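Local coordinates for protein design 2L4HC2_11 (Synthetic construct, PDB 5J2L) that self-assembles by design into a homodimer of helical hairpins, a four-helix bundle in which hydrogen-bond networks are built to give pairing specificity, at the interface of chains A and B. Numbering follows the deposited sequence. Chains: chain A/B, protein design 2L4HC2_11.

The interface of chains A and B. Residues chain A 14-15, 18, 67, 70-71, 74; chain B 11, 14, 18, 70-71, 74-75, 77-78.
One hydrogen bond grips the carboxylate oxygen OE2 of B:Glu75: the side-chain amide nitrogen NE2 of A:Gln15 donates to it over 2.9 Å. The bond is fairly straight, 159° at the hydrogen, and OE2 lies in the amide plane and accepts on its anti lone pair, away from the other carboxylate oxygen. The side chains of A:Gln15 and B:Glu75 cross nearly at right angles, with the amide and carboxylate planes turned 29° apart. A:Gln15 leaves helix 7-41 with CG anti to the backbone N and then bends at chi2 (61°), which turns its amide toward the carboxylate, whereas B:Glu75 of helix 46-80 runs extended beyond CG. Glutamine suits its place as a neutral N-H donor whose aliphatic stem tolerates the edge of an apolar layer; an alanine here would remove the amide and its bond to OE2, and would probably leave the glutamate carboxylate less firmly positioned. Glutamate suits its own place because its carboxylate supplies the acceptor while its CG methylene packs on the leucine: CG of B:Glu75 lies 3.7 Å from CD1 of A:Leu18, so the aliphatic part of the side chain probably helps cover the apolar layer.

There A:Leu18 and B:Ile78 meet tip to tip, their CD1 methyls at a tight 3.4 Å. CD1 of B:Ile78 also rests 3.6 Å from CB of A:Ala14, whose small side chain lets it come close to the helix. Deeper, A:Ile71 uses its beta-branch to face two ways. CG1 of A:Ile71 lies 3.8 Å from CD2 of B:Leu74, and its CD1 continues toward B:Leu18. CG2 of A:Ile71, anti to the backbone N, packs 3.9 Å from CD1 of B:Leu11 as the two side chains pass in opposite directions. B:Leu74 crosses A:Leu18 and spreads its forked tip among A:Ile71 and A:Leu74, while A:Leu67 crosses B:Ile71, with CD2 of A:Leu67 3.8 Å from CG1 of B:Ile71. Branched aliphatic residues thus interlock the helices of both subunits, and the apolar layer with its polar rim helps hold the designed homodimer together.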
# COMPACT_ATOMS: atom_id res chain seq x y z
N ALA A 14 8.53 -15.91 7.77
CA ALA A 14 8.36 -14.47 7.58
C ALA A 14 9.11 -13.99 6.35
O ALA A 14 8.58 -13.17 5.60
CB ALA A 14 8.81 -13.72 8.82
N GLN A 15 10.33 -14.48 6.15
CA GLN A 15 11.10 -14.08 4.99
C GLN A 15 10.42 -14.53 3.71
O GLN A 15 10.41 -13.78 2.73
CB GLN A 15 12.53 -14.60 5.02
CG GLN A 15 13.34 -14.18 3.79
CD GLN A 15 13.48 -12.66 3.62
OE1 GLN A 15 13.91 -11.96 4.55
NE2 GLN A 15 13.11 -12.15 2.44
N LEU A 18 7.74 -12.10 3.14
CA LEU A 18 8.27 -10.80 2.72
C LEU A 18 8.67 -10.83 1.24
O LEU A 18 8.47 -9.84 0.53
CB LEU A 18 9.43 -10.38 3.61
CG LEU A 18 9.02 -9.99 5.03
CD1 LEU A 18 10.26 -9.76 5.88
CD2 LEU A 18 8.17 -8.73 5.00
N LEU A 67 1.65 -7.30 6.64
CA LEU A 67 2.87 -6.82 7.27
C LEU A 67 2.65 -6.70 8.77
O LEU A 67 3.57 -6.96 9.55
CB LEU A 67 3.31 -5.48 6.67
CG LEU A 67 3.77 -5.56 5.22
CD1 LEU A 67 4.17 -4.16 4.74
CD2 LEU A 67 4.89 -6.57 5.11
N ILE A 70 3.25 -10.07 10.26
CA ILE A 70 4.66 -10.38 10.30
C ILE A 70 5.29 -9.68 11.47
O ILE A 70 6.04 -10.29 12.23
CB ILE A 70 5.36 -9.99 8.98
CG1 ILE A 70 4.88 -10.90 7.85
CG2 ILE A 70 6.88 -10.04 9.13
CD1 ILE A 70 5.28 -10.42 6.47
N ILE A 71 4.97 -8.40 11.63
CA ILE A 71 5.53 -7.64 12.73
C ILE A 71 5.17 -8.27 14.07
O ILE A 71 6.04 -8.39 14.93
CB ILE A 71 5.09 -6.18 12.67
CG1 ILE A 71 5.77 -5.51 11.46
CG2 ILE A 71 5.42 -5.47 13.98
CD1 ILE A 71 5.22 -4.15 11.11
N LEU A 74 7.33 -11.25 14.59
CA LEU A 74 8.70 -10.85 14.90
C LEU A 74 8.77 -10.29 16.31
O LEU A 74 9.78 -10.44 16.98
CB LEU A 74 9.25 -9.83 13.89
CG LEU A 74 9.54 -10.35 12.48
CD1 LEU A 74 9.95 -9.19 11.58
CD2 LEU A 74 10.65 -11.39 12.55
N LEU B 11 11.97 -2.53 14.64
CA LEU B 11 10.66 -3.14 14.58
C LEU B 11 9.64 -2.09 15.01
O LEU B 11 8.55 -1.99 14.44
CB LEU B 11 10.60 -4.40 15.47
CG LEU B 11 9.35 -5.28 15.31
CD1 LEU B 11 9.30 -5.79 13.87
CD2 LEU B 11 9.40 -6.45 16.29
N ALA B 14 9.12 0.21 12.16
CA ALA B 14 8.25 -0.43 11.17
C ALA B 14 6.79 -0.31 11.59
O ALA B 14 5.93 0.00 10.77
CB ALA B 14 8.63 -1.90 10.97
N LEU B 18 3.88 1.78 9.67
CA LEU B 18 2.78 1.02 9.11
C LEU B 18 1.47 1.67 9.56
O LEU B 18 0.53 1.78 8.77
CB LEU B 18 2.83 -0.46 9.56
CG LEU B 18 1.82 -1.40 8.88
CD1 LEU B 18 2.12 -1.45 7.39
CD2 LEU B 18 1.90 -2.79 9.50
N ILE B 70 9.02 -0.43 4.40
CA ILE B 70 8.76 -1.22 5.59
C ILE B 70 9.22 -2.66 5.37
O ILE B 70 9.87 -3.25 6.22
CB ILE B 70 7.29 -1.16 6.01
CG1 ILE B 70 6.97 0.26 6.48
CG2 ILE B 70 7.02 -2.17 7.11
CD1 ILE B 70 5.49 0.54 6.65
N ILE B 71 8.89 -3.20 4.20
CA ILE B 71 9.30 -4.56 3.84
C ILE B 71 10.83 -4.68 3.89
O ILE B 71 11.38 -5.65 4.43
CB ILE B 71 8.77 -4.95 2.43
CG1 ILE B 71 7.26 -5.08 2.47
CG2 ILE B 71 9.39 -6.24 1.95
CD1 ILE B 71 6.63 -5.16 1.11
N LEU B 74 12.04 -4.81 7.43
CA LEU B 74 11.71 -6.06 8.11
C LEU B 74 12.66 -7.16 7.66
O LEU B 74 13.06 -8.01 8.47
CB LEU B 74 10.25 -6.45 7.85
CG LEU B 74 9.19 -5.53 8.47
CD1 LEU B 74 7.81 -6.00 8.01
CD2 LEU B 74 9.31 -5.54 9.98
N GLU B 75 13.05 -7.14 6.38
CA GLU B 75 13.99 -8.13 5.86
C GLU B 75 15.36 -7.95 6.51
O GLU B 75 16.05 -8.93 6.78
CB GLU B 75 14.13 -8.06 4.34
CG GLU B 75 12.93 -8.56 3.54
CD GLU B 75 13.16 -8.45 2.05
OE1 GLU B 75 13.52 -7.39 1.60
OE2 GLU B 75 13.04 -9.45 1.37
N ILE B 77 15.87 -6.83 9.49
CA ILE B 77 15.70 -7.37 10.83
C ILE B 77 15.86 -8.89 10.84
O ILE B 77 16.62 -9.43 11.63
CB ILE B 77 14.33 -6.97 11.42
CG1 ILE B 77 14.27 -5.47 11.69
CG2 ILE B 77 14.05 -7.76 12.69
CD1 ILE B 77 12.87 -4.96 11.99
N ILE B 78 15.15 -9.57 9.95
CA ILE B 78 15.23 -11.02 9.87
C ILE B 78 16.64 -11.51 9.58
O ILE B 78 17.13 -12.44 10.21
CB ILE B 78 14.23 -11.58 8.85
CG1 ILE B 78 12.81 -11.38 9.37
CG2 ILE B 78 14.51 -13.05 8.54
CD1 ILE B 78 11.74 -11.66 8.33